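Local coordinates for protein neurotoxin (Clostridium botulinum, PDB 3N7L) that probably binds gangliosides on nerve cells as the receptor-binding domain of a botulinum neurotoxin of the mosaic D/C serotype, at residues Y24-R29 with V56-N61; I284-R289 with Y304-I309; Y254-M259 with N269-N274; W78-K83 with N140-V145. All coordinates share one frame; numbering follows the deposited sequence.

Interaction 1: Y24-R29 with V56-N61; sequences YNAEVR and VIVTQN
Glu27 and Thr59 face each other as a hydrogen-bonded antiparallel pair in one sheet of the N-terminal, concanavalin-like jelly-roll half of the domain. Their two backbone bonds are short: Glu27 N lies 2.7 Å from Thr59 O, and Thr59 N returns the bond to Glu27 O. Two residues on, Arg29 and Ile57 repeat the pattern, with Ile57 N-H running almost straight at Arg29 O (176°). Between these pairs sits the non-hydrogen-bonded pair Val28–Val58, where Val28 CA leans on Ile57 O and Val58 CA on Glu27 O. Apolar contact is made on the Val28 face. Val28 CG1, anti to its backbone N (chi1 -175°), reaches Val56 CG1 at 4.0 Å, and Ala26 CB meets Val58 CG1 at 3.9 Å just where the strand begins. Leu9, Leu11 and Leu18 cover this side, so it looks into the protein, while strand 180-187 bonds to the far edge of 56-59. Asp20 holds Ala26 N, and Asn61 caps helix 62-66 beyond the pairing. On the other face, Glu27 and Arg29 are neighbours along one strand, with Val28 between them turned the opposite way; Glu27 stretches out fully extended and its OE1 forms a salt bridge with Arg29 NE at 2.8 Å.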
# COMPACT_ATOMS: atom_id res chain seq x y z
N TYR A 24 12.14 -13.59 -24.54
CA TYR A 24 12.84 -12.81 -25.55
C TYR A 24 14.20 -12.34 -25.08
O TYR A 24 14.86 -11.53 -25.74
CB TYR A 24 11.97 -11.62 -25.96
CG TYR A 24 10.64 -12.05 -26.52
CD1 TYR A 24 9.53 -12.20 -25.70
CD2 TYR A 24 10.51 -12.38 -27.87
CE1 TYR A 24 8.31 -12.66 -26.20
CE2 TYR A 24 9.30 -12.85 -28.39
CZ TYR A 24 8.21 -12.99 -27.55
OH TYR A 24 7.01 -13.46 -28.06
N ASN A 25 14.62 -12.86 -23.93
CA ASN A 25 15.92 -12.56 -23.34
C ASN A 25 16.44 -11.14 -23.49
O ASN A 25 17.54 -10.93 -24.02
CB ASN A 25 16.95 -13.54 -23.89
CG ASN A 25 16.64 -14.97 -23.51
OD1 ASN A 25 16.76 -15.35 -22.34
ND2 ASN A 25 16.23 -15.76 -24.48
N ALA A 26 15.68 -10.16 -23.03
CA ALA A 26 16.14 -8.79 -23.09
C ALA A 26 17.38 -8.76 -22.20
O ALA A 26 17.53 -9.60 -21.31
CB ALA A 26 15.07 -7.85 -22.54
N GLU A 27 18.28 -7.81 -22.44
CA GLU A 27 19.49 -7.72 -21.63
C GLU A 27 19.27 -6.79 -20.44
O GLU A 27 18.81 -5.67 -20.61
CB GLU A 27 20.65 -7.20 -22.48
CG GLU A 27 21.95 -7.03 -21.70
CD GLU A 27 23.02 -6.28 -22.48
OE1 GLU A 27 24.11 -6.06 -21.92
OE2 GLU A 27 22.76 -5.93 -23.65
N VAL A 28 19.62 -7.26 -19.25
CA VAL A 28 19.45 -6.45 -18.05
C VAL A 28 20.79 -6.14 -17.38
O VAL A 28 21.52 -7.05 -16.98
CB VAL A 28 18.53 -7.15 -17.02
CG1 VAL A 28 18.27 -6.21 -15.84
CG2 VAL A 28 17.21 -7.55 -17.68
N ARG A 29 21.11 -4.86 -17.27
CA ARG A 29 22.35 -4.41 -16.64
C ARG A 29 22.02 -3.62 -15.39
O ARG A 29 21.21 -2.69 -15.42
CB ARG A 29 23.15 -3.50 -17.59
CG ARG A 29 23.79 -4.20 -18.77
CD ARG A 29 24.45 -3.16 -19.69
NE ARG A 29 25.20 -3.77 -20.78
CZ ARG A 29 26.32 -4.47 -20.62
NH1 ARG A 29 26.95 -4.99 -21.67
NH2 ARG A 29 26.82 -4.66 -19.40
N VAL A 56 19.07 0.61 -13.50
CA VAL A 56 18.78 -0.67 -14.14
C VAL A 56 18.50 -0.42 -15.61
O VAL A 56 17.60 0.33 -15.97
CB VAL A 56 17.56 -1.37 -13.49
CG1 VAL A 56 17.25 -2.68 -14.23
CG2 VAL A 56 17.84 -1.66 -12.02
N ILE A 57 19.29 -1.05 -16.47
CA ILE A 57 19.12 -0.88 -17.91
C ILE A 57 18.66 -2.15 -18.60
O ILE A 57 19.33 -3.18 -18.55
CB ILE A 57 20.44 -0.41 -18.56
CG1 ILE A 57 20.95 0.84 -17.86
CG2 ILE A 57 20.20 -0.13 -20.04
CD1 ILE A 57 22.32 1.29 -18.31
N VAL A 58 17.51 -2.06 -19.25
CA VAL A 58 16.95 -3.19 -19.97
C VAL A 58 17.00 -2.89 -21.46
O VAL A 58 16.41 -1.91 -21.93
CB VAL A 58 15.49 -3.46 -19.57
CG1 VAL A 58 14.93 -4.64 -20.35
CG2 VAL A 58 15.40 -3.73 -18.07
N THR A 59 17.71 -3.73 -22.21
CA THR A 59 17.82 -3.57 -23.65
C THR A 59 17.14 -4.76 -24.30
O THR A 59 17.61 -5.90 -24.20
CB THR A 59 19.29 -3.53 -24.10
OG1 THR A 59 19.98 -2.50 -23.38
CG2 THR A 59 19.39 -3.25 -25.59
N GLN A 60 16.02 -4.51 -24.96
CA GLN A 60 15.28 -5.59 -25.60
C GLN A 60 15.58 -5.75 -27.08
O GLN A 60 16.43 -5.04 -27.63
CB GLN A 60 13.78 -5.38 -25.37
CG GLN A 60 13.28 -3.99 -25.73
CD GLN A 60 12.17 -3.52 -24.80
OE1 GLN A 60 11.33 -4.31 -24.37
NE2 GLN A 60 12.15 -2.23 -24.51
N ASN A 61 14.90 -6.69 -27.71
CA ASN A 61 15.09 -6.97 -29.12
C ASN A 61 14.38 -5.95 -30.01
O ASN A 61 13.15 -5.81 -29.96
CB ASN A 61 14.57 -8.38 -29.45
CG ASN A 61 14.75 -8.74 -30.91
OD1 ASN A 61 14.14 -8.13 -31.79
ND2 ASN A 61 15.59 -9.73 -31.17

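Interaction 2: I284-R289 with Y304-I309; sequences IIKRIR and YFNTTI
Lys286 lies across the ring of Tyr304, its CB 3.5 Å from the ring centroid and 20° off the normal, a CH-pi contact over one face. That CB sits toward the CZ side of the ring, 3.4 Å from Tyr304 CZ. The next atom, CG, still skirts the ring and also comes 3.7 Å from Asn306 OD1. From there the chain bends at both chi2 (-63°) and chi3 (-67°), which carries CD, CE and NZ away from the neighbouring strand; NZ ends in a salt bridge with Asp244 and a hydrogen bond to a bound glycerol. A second glycerol bonds to Tyr304 OH and Asn306 OD1; both glycerols probably come from the crystallisation liquor. Beneath these side chains, strands 284-287 and 304-308 pair antiparallel within the C-terminal beta-trefoil half, with Lys286 N hydrogen-bonding to Tyr304 O at 2.9 Å and Asn306 N giving a nearly straight bond to Ile284 O. The Tyr304 ring has an edge contact too: Ile288 CG1 arrives near the ring plane, 3.5 Å from Tyr304 CD1. Ile288 and Arg289 both face Val302, forming a classic beta bulge at the corner of the chain. Helix 339-345 packs against Tyr304 through Met339 and Ile342. On the reverse side of the pairing, Ile285 and Phe305 run side by side, Ile285 CG1 3.9 Å from Phe305 CE2, with Leu316 next to the phenyl ring.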
# COMPACT_ATOMS: atom_id res chain seq x y z
N ILE A 284 1.53 -4.59 19.36
CA ILE A 284 2.31 -5.70 18.83
C ILE A 284 1.28 -6.82 18.65
O ILE A 284 0.53 -7.12 19.58
CB ILE A 284 3.41 -6.17 19.81
CG1 ILE A 284 4.47 -5.08 19.96
CG2 ILE A 284 4.05 -7.47 19.29
CD1 ILE A 284 5.52 -5.38 21.02
N ILE A 285 1.24 -7.40 17.47
CA ILE A 285 0.27 -8.46 17.20
C ILE A 285 0.87 -9.81 17.59
O ILE A 285 2.00 -10.12 17.22
CB ILE A 285 -0.11 -8.46 15.70
CG1 ILE A 285 -0.44 -7.03 15.26
CG2 ILE A 285 -1.33 -9.35 15.46
CD1 ILE A 285 -0.58 -6.86 13.74
N LYS A 286 0.12 -10.59 18.36
CA LYS A 286 0.58 -11.90 18.81
C LYS A 286 -0.36 -12.99 18.32
O LYS A 286 -1.58 -12.89 18.47
CB LYS A 286 0.66 -11.93 20.34
CG LYS A 286 1.58 -10.86 20.92
CD LYS A 286 3.02 -11.05 20.46
CE LYS A 286 3.63 -12.32 21.03
NZ LYS A 286 5.01 -12.59 20.50
N ARG A 287 0.22 -14.03 17.75
CA ARG A 287 -0.54 -15.14 17.19
C ARG A 287 -1.02 -16.19 18.18
O ARG A 287 -0.30 -16.58 19.10
CB ARG A 287 0.32 -15.79 16.10
CG ARG A 287 -0.11 -17.14 15.60
CD ARG A 287 0.98 -17.68 14.69
NE ARG A 287 0.88 -19.11 14.47
CZ ARG A 287 0.03 -19.68 13.62
NH1 ARG A 287 -0.79 -18.93 12.90
NH2 ARG A 287 0.01 -21.00 13.49
N ILE A 288 -2.26 -16.66 17.98
CA ILE A 288 -2.83 -17.71 18.82
C ILE A 288 -3.09 -18.94 17.95
O ILE A 288 -2.67 -20.04 18.29
CB ILE A 288 -4.16 -17.28 19.47
CG1 ILE A 288 -3.95 -16.04 20.34
CG2 ILE A 288 -4.70 -18.42 20.32
CD1 ILE A 288 -5.25 -15.44 20.87
N ARG A 289 -3.79 -18.74 16.83
CA ARG A 289 -4.10 -19.84 15.91
C ARG A 289 -3.97 -19.44 14.44
O ARG A 289 -4.21 -18.29 14.08
CB ARG A 289 -5.52 -20.37 16.14
CG ARG A 289 -5.68 -21.27 17.35
CD ARG A 289 -7.06 -21.93 17.33
NE ARG A 289 -7.21 -22.93 18.39
CZ ARG A 289 -7.26 -22.66 19.69
NH1 ARG A 289 -7.39 -23.64 20.57
NH2 ARG A 289 -7.19 -21.40 20.11
N TYR A 304 -4.09 -11.69 19.26
CA TYR A 304 -4.38 -10.70 20.29
C TYR A 304 -3.37 -9.55 20.19
O TYR A 304 -2.39 -9.64 19.44
CB TYR A 304 -4.39 -11.31 21.71
CG TYR A 304 -3.08 -11.88 22.22
CD1 TYR A 304 -2.67 -13.16 21.87
CD2 TYR A 304 -2.27 -11.14 23.09
CE1 TYR A 304 -1.48 -13.70 22.37
CE2 TYR A 304 -1.08 -11.66 23.60
CZ TYR A 304 -0.69 -12.95 23.24
OH TYR A 304 0.48 -13.47 23.73
N PHE A 305 -3.62 -8.48 20.92
CA PHE A 305 -2.74 -7.32 20.86
C PHE A 305 -2.09 -6.93 22.18
O PHE A 305 -2.76 -6.82 23.20
CB PHE A 305 -3.51 -6.10 20.32
CG PHE A 305 -4.15 -6.32 18.99
CD1 PHE A 305 -5.48 -6.72 18.90
CD2 PHE A 305 -3.43 -6.12 17.81
CE1 PHE A 305 -6.09 -6.92 17.66
CE2 PHE A 305 -4.03 -6.31 16.57
CZ PHE A 305 -5.36 -6.72 16.49
N ASN A 306 -0.79 -6.70 22.14
CA ASN A 306 -0.03 -6.28 23.31
C ASN A 306 0.37 -4.82 23.08
O ASN A 306 0.44 -4.37 21.93
CB ASN A 306 1.26 -7.11 23.46
CG ASN A 306 1.07 -8.34 24.32
OD1 ASN A 306 1.90 -9.25 24.29
ND2 ASN A 306 0.01 -8.37 25.10
N THR A 307 0.61 -4.08 24.15
CA THR A 307 1.05 -2.70 24.03
C THR A 307 1.81 -2.27 25.28
O THR A 307 1.39 -2.56 26.39
CB THR A 307 -0.12 -1.72 23.79
OG1 THR A 307 0.39 -0.38 23.69
CG2 THR A 307 -1.14 -1.80 24.93
N THR A 308 2.93 -1.60 25.07
CA THR A 308 3.75 -1.12 26.17
C THR A 308 3.41 0.34 26.41
O THR A 308 3.62 1.18 25.54
CB THR A 308 5.25 -1.24 25.84
OG1 THR A 308 5.57 -2.63 25.64
CG2 THR A 308 6.11 -0.68 26.98
N ILE A 309 2.88 0.66 27.59
CA ILE A 309 2.54 2.05 27.84
C ILE A 309 3.68 2.78 28.53
O ILE A 309 4.37 3.59 27.90
CB ILE A 309 1.22 2.17 28.65
CG1 ILE A 309 0.03 2.09 27.69
CG2 ILE A 309 1.16 3.51 29.37
CD1 ILE A 309 -0.00 0.90 26.79

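Interaction 3: Y254-M259 with N269-N274; sequences YMNRYM and NTRKNN
Met255 offers its carbonyl oxygen to the side chain of Arg271, whose NE approaches in the carbonyl plane on a lone pair at 2.8 Å, while NH2 adds a weak second bond to the same oxygen. Met255 and Asn256 are the inner residues of a type I turn running from Tyr254 to Arg257, so the guanidinium binds a carbonyl of the turn itself. Arg271 is bent at chi3 (70°), which folds its tip back onto that turn. Asn256 O takes the backbone N of Arg271 at 2.9 Å, with the donor well above the carbonyl plane. At its tip, Asn256 ND2 makes a weak bond to Asn274 OD1, and one water bridges the two amides from Asn256 OD1 to Asn274 ND2. Arg257 then lays its guanidinium flat beneath Thr270 OG1, which stands over the centre 3.2 Å from the plane; the bond angles are too poor for hydrogen bonds. Tyr258 pairs with Asn269 through both backbone bonds, Tyr258 N to Asn269 O being 2.8 Å. Its ring carries Asn269 CB over one face, a CH-pi contact 4.0 Å from the centroid, and meets Arg271 CA at the edge. The pairing belongs to the two-stranded hairpin 257-262/265-270; Met255 and Arg271 pack on Ile250 of strand 246-251, and Arg257 rests on Leu397 of strand 394-402.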
# COMPACT_ATOMS: atom_id res chain seq x y z
N TYR A 254 -10.57 7.74 11.17
CA TYR A 254 -9.92 8.69 12.06
C TYR A 254 -8.41 8.63 11.92
O TYR A 254 -7.70 8.32 12.88
CB TYR A 254 -10.31 8.40 13.51
CG TYR A 254 -11.81 8.47 13.77
CD1 TYR A 254 -12.65 7.42 13.41
CD2 TYR A 254 -12.37 9.60 14.35
CE1 TYR A 254 -14.03 7.50 13.63
CE2 TYR A 254 -13.75 9.70 14.57
CZ TYR A 254 -14.57 8.64 14.21
OH TYR A 254 -15.93 8.73 14.44
N MET A 255 -7.91 8.94 10.73
CA MET A 255 -6.47 8.92 10.48
C MET A 255 -5.73 9.98 11.29
O MET A 255 -4.52 9.87 11.52
CB MET A 255 -6.18 9.11 8.99
CG MET A 255 -6.65 7.96 8.10
SD MET A 255 -6.02 6.33 8.59
CE MET A 255 -4.27 6.49 8.22
N ASN A 256 -6.44 11.02 11.74
CA ASN A 256 -5.81 12.06 12.53
C ASN A 256 -5.92 11.80 14.02
O ASN A 256 -5.90 12.73 14.83
CB ASN A 256 -6.40 13.44 12.18
CG ASN A 256 -5.75 14.04 10.94
OD1 ASN A 256 -6.42 14.68 10.11
ND2 ASN A 256 -4.45 13.85 10.82
N ARG A 257 -6.03 10.53 14.38
CA ARG A 257 -6.11 10.13 15.79
C ARG A 257 -5.03 9.10 16.09
O ARG A 257 -4.68 8.29 15.24
CB ARG A 257 -7.48 9.51 16.09
CG ARG A 257 -8.64 10.48 15.98
CD ARG A 257 -8.80 11.31 17.24
NE ARG A 257 -9.64 12.47 16.96
CZ ARG A 257 -10.41 13.09 17.85
NH1 ARG A 257 -10.47 12.67 19.12
NH2 ARG A 257 -11.11 14.14 17.46
N TYR A 258 -4.50 9.15 17.30
CA TYR A 258 -3.50 8.18 17.72
C TYR A 258 -4.02 7.54 18.99
O TYR A 258 -4.95 8.05 19.62
CB TYR A 258 -2.13 8.86 17.96
CG TYR A 258 -2.09 9.82 19.13
CD1 TYR A 258 -1.96 9.35 20.44
CD2 TYR A 258 -2.17 11.20 18.92
CE1 TYR A 258 -1.89 10.24 21.52
CE2 TYR A 258 -2.11 12.10 19.99
CZ TYR A 258 -1.97 11.61 21.28
OH TYR A 258 -1.89 12.50 22.32
N MET A 259 -3.44 6.41 19.37
CA MET A 259 -3.86 5.68 20.56
C MET A 259 -3.25 6.14 21.87
O MET A 259 -2.03 6.28 21.99
CB MET A 259 -3.57 4.20 20.39
CG MET A 259 -4.77 3.37 20.00
SD MET A 259 -4.34 1.62 19.81
CE MET A 259 -3.49 1.29 21.32
N ASN A 269 -6.78 10.24 20.61
CA ASN A 269 -6.55 11.68 20.68
C ASN A 269 -6.13 12.22 19.32
O ASN A 269 -5.62 11.48 18.48
CB ASN A 269 -5.46 12.00 21.71
CG ASN A 269 -5.86 11.59 23.12
OD1 ASN A 269 -7.05 11.51 23.45
ND2 ASN A 269 -4.87 11.36 23.97
N THR A 270 -6.35 13.51 19.10
CA THR A 270 -5.99 14.15 17.84
C THR A 270 -4.47 14.27 17.75
O THR A 270 -3.83 14.80 18.65
CB THR A 270 -6.62 15.55 17.75
OG1 THR A 270 -8.05 15.43 17.83
CG2 THR A 270 -6.27 16.22 16.42
N ARG A 271 -3.89 13.78 16.65
CA ARG A 271 -2.44 13.85 16.51
C ARG A 271 -1.98 15.29 16.25
O ARG A 271 -2.76 16.12 15.77
CB ARG A 271 -1.93 12.89 15.42
CG ARG A 271 -2.34 13.20 14.00
CD ARG A 271 -1.76 12.17 13.01
NE ARG A 271 -2.39 10.86 13.13
CZ ARG A 271 -1.81 9.78 13.65
NH1 ARG A 271 -0.57 9.83 14.11
NH2 ARG A 271 -2.48 8.63 13.70
N LYS A 272 -0.73 15.57 16.59
CA LYS A 272 -0.15 16.90 16.45
C LYS A 272 -0.04 17.40 15.01
O LYS A 272 -0.38 18.55 14.73
CB LYS A 272 1.23 16.93 17.11
CG LYS A 272 1.83 18.32 17.21
CD LYS A 272 3.18 18.30 17.92
CE LYS A 272 3.75 19.70 18.05
NZ LYS A 272 3.91 20.35 16.72
N ASN A 273 0.43 16.54 14.11
CA ASN A 273 0.55 16.92 12.70
C ASN A 273 0.63 15.68 11.81
O ASN A 273 0.64 14.55 12.30
CB ASN A 273 1.77 17.81 12.48
CG ASN A 273 3.05 17.17 12.96
OD1 ASN A 273 3.70 17.67 13.88
ND2 ASN A 273 3.43 16.05 12.35
N ASN A 274 0.72 15.90 10.50
CA ASN A 274 0.77 14.81 9.55
C ASN A 274 2.10 14.48 8.89
O ASN A 274 2.11 13.74 7.91
CB ASN A 274 -0.25 15.05 8.43
CG ASN A 274 -1.66 15.06 8.94
OD1 ASN A 274 -2.10 14.12 9.60
ND2 ASN A 274 -2.38 16.13 8.64
O HOH W 1 -5.07 15.99 7.97

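Interaction 4: W78-K83 with N140-V145; sequences WIRINK and NKWFFV
The side chains of Trp78 and Phe144 cross at about a right angle, their ring planes 43° apart, with Phe144 CB directly above the six-membered ring of the indole, 3.7 Å from its centroid and 4° off the normal. The phenyl ring continues over the pyrrole side, where Phe144 CD1 comes 3.4 Å from Trp78 NE1. Next along, on the reverse face, Ile79 CG2 drops onto the Phe143 ring at 3.6 Å from its centroid; it also touches Val145 CG2. Phe143 has CG between its backbone N and carbonyl carbon (chi1 64°), which folds the ring back beneath that methyl. Ile79 and Phe143 exchange both backbone bonds. Beyond them Arg80 CB covers the centre of the six-membered ring of Trp142, 3.9 Å from the centroid. The fully extended Arg80 then delivers NE to Asn140 O at 2.8 Å, nearly straight, while its NH1 adds a weak bond to that oxygen. Where the backbones are locally wider apart, a water takes the N-H of Ile81 and lies within bonding distance of Lys141 O. Asn140 OD1 receives the backbone N of both Lys83 and Trp84. Trp204 and Arg206 of strand 202-211 add cation-pi partners to Arg80 and Trp78, and Tyr359 from the C-terminal half bonds to Trp142 O. It is an antiparallel strand pair of the concanavalin-like jelly roll, placed where that fold meets the beta-trefoil.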
# COMPACT_ATOMS: atom_id res chain seq x y z
N TRP A 78 4.45 -3.09 -10.19
CA TRP A 78 4.19 -2.68 -8.82
C TRP A 78 5.27 -1.67 -8.49
O TRP A 78 6.43 -1.85 -8.86
CB TRP A 78 4.28 -3.86 -7.85
CG TRP A 78 3.04 -4.68 -7.80
CD1 TRP A 78 2.75 -5.80 -8.53
CD2 TRP A 78 1.89 -4.43 -6.98
NE1 TRP A 78 1.50 -6.26 -8.22
CE2 TRP A 78 0.94 -5.44 -7.27
CE3 TRP A 78 1.57 -3.45 -6.04
CZ2 TRP A 78 -0.31 -5.50 -6.64
CZ3 TRP A 78 0.32 -3.50 -5.41
CH2 TRP A 78 -0.60 -4.53 -5.72
N ILE A 79 4.89 -0.61 -7.80
CA ILE A 79 5.86 0.40 -7.44
C ILE A 79 5.55 1.01 -6.09
O ILE A 79 4.39 1.06 -5.66
CB ILE A 79 5.91 1.53 -8.50
CG1 ILE A 79 6.87 2.64 -8.05
CG2 ILE A 79 4.51 2.10 -8.72
CD1 ILE A 79 7.15 3.68 -9.12
N ARG A 80 6.59 1.45 -5.41
CA ARG A 80 6.45 2.11 -4.13
C ARG A 80 7.45 3.26 -4.10
O ARG A 80 8.61 3.08 -4.46
CB ARG A 80 6.72 1.16 -2.98
CG ARG A 80 6.44 1.81 -1.65
CD ARG A 80 6.96 1.03 -0.48
NE ARG A 80 6.74 1.80 0.74
CZ ARG A 80 7.36 1.58 1.89
NH1 ARG A 80 7.08 2.34 2.94
NH2 ARG A 80 8.25 0.60 2.00
N ILE A 81 7.00 4.43 -3.67
CA ILE A 81 7.86 5.61 -3.58
C ILE A 81 7.81 6.06 -2.13
O ILE A 81 6.73 6.34 -1.60
CB ILE A 81 7.34 6.74 -4.50
CG1 ILE A 81 7.29 6.25 -5.95
CG2 ILE A 81 8.25 7.96 -4.40
CD1 ILE A 81 6.65 7.22 -6.91
N ASN A 82 8.94 6.11 -1.45
CA ASN A 82 8.85 6.54 -0.07
C ASN A 82 9.16 7.99 0.16
O ASN A 82 10.25 8.48 -0.12
CB ASN A 82 9.70 5.71 0.89
CG ASN A 82 9.48 6.15 2.33
OD1 ASN A 82 8.34 6.43 2.72
ND2 ASN A 82 10.54 6.22 3.11
N LYS A 83 8.15 8.63 0.72
CA LYS A 83 8.13 10.03 1.03
C LYS A 83 7.78 10.74 -0.26
O LYS A 83 8.47 11.66 -0.70
CB LYS A 83 9.45 10.51 1.60
CG LYS A 83 9.26 11.19 2.95
CD LYS A 83 8.52 10.28 3.92
CE LYS A 83 8.16 11.00 5.20
NZ LYS A 83 7.26 12.17 4.94
N ASN A 140 3.04 6.85 0.32
CA ASN A 140 4.19 5.95 0.41
C ASN A 140 3.88 4.46 0.39
O ASN A 140 4.67 3.64 0.87
CB ASN A 140 4.98 6.30 1.68
CG ASN A 140 5.00 7.79 1.95
OD1 ASN A 140 5.28 8.58 1.05
ND2 ASN A 140 4.69 8.18 3.17
N LYS A 141 2.74 4.11 -0.19
CA LYS A 141 2.33 2.72 -0.25
C LYS A 141 2.62 2.06 -1.59
O LYS A 141 2.83 2.73 -2.61
CB LYS A 141 0.84 2.62 0.07
CG LYS A 141 -0.06 3.33 -0.93
CD LYS A 141 -1.48 3.53 -0.38
CE LYS A 141 -1.50 4.47 0.83
NZ LYS A 141 -2.85 4.62 1.45
N TRP A 142 2.64 0.74 -1.58
CA TRP A 142 2.83 -0.01 -2.81
C TRP A 142 1.56 0.18 -3.63
O TRP A 142 0.46 0.18 -3.07
CB TRP A 142 2.96 -1.51 -2.51
CG TRP A 142 4.34 -2.00 -2.22
CD1 TRP A 142 4.84 -2.38 -1.00
CD2 TRP A 142 5.38 -2.26 -3.17
NE1 TRP A 142 6.11 -2.86 -1.14
CE2 TRP A 142 6.47 -2.80 -2.46
CE3 TRP A 142 5.48 -2.08 -4.56
CZ2 TRP A 142 7.67 -3.17 -3.10
CZ3 TRP A 142 6.66 -2.44 -5.19
CH2 TRP A 142 7.74 -2.98 -4.46
N PHE A 143 1.70 0.37 -4.94
CA PHE A 143 0.52 0.47 -5.80
C PHE A 143 0.83 -0.17 -7.15
O PHE A 143 1.99 -0.24 -7.57
CB PHE A 143 0.00 1.92 -5.91
CG PHE A 143 0.94 2.89 -6.57
CD1 PHE A 143 0.77 3.24 -7.91
CD2 PHE A 143 1.96 3.51 -5.85
CE1 PHE A 143 1.58 4.21 -8.51
CE2 PHE A 143 2.78 4.47 -6.44
CZ PHE A 143 2.59 4.82 -7.77
N PHE A 144 -0.22 -0.67 -7.80
CA PHE A 144 -0.08 -1.34 -9.09
C PHE A 144 -0.47 -0.45 -10.26
O PHE A 144 -1.60 0.01 -10.36
CB PHE A 144 -0.93 -2.61 -9.09
CG PHE A 144 -0.77 -3.46 -10.32
CD1 PHE A 144 0.44 -4.09 -10.60
CD2 PHE A 144 -1.84 -3.65 -11.19
CE1 PHE A 144 0.57 -4.91 -11.71
CE2 PHE A 144 -1.71 -4.47 -12.32
CZ PHE A 144 -0.50 -5.10 -12.57
N VAL A 145 0.49 -0.22 -11.15
CA VAL A 145 0.28 0.62 -12.31
C VAL A 145 0.04 -0.19 -13.57
O VAL A 145 0.66 -1.23 -13.79
CB VAL A 145 1.52 1.52 -12.59
CG1 VAL A 145 1.32 2.31 -13.89
CG2 VAL A 145 1.74 2.47 -11.43
O HOH W 2 4.30 4.99 -3.26

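How the interactions relate
From the N terminus, interaction 1 comes first, closing a loop of 26 residues between its segments in one sheet of the jelly-roll half. Interaction 4 follows, bridging 56 residues and joining strands of the other large sheet in that half; its centre lies about 23 Å from that of interaction 1. In the trefoil half, interaction 3 closes the short hairpin 257-262/265-270, and interaction 2 pairs strand 283-287, the next strand along, with strand 302-308. All four are in series; none nests or crosses. Interaction 1 lies across the chain's centre from interactions 2 and 3, whereas interaction 4 sits near that centre, its nearest atoms about 6 Å from those of interaction 3.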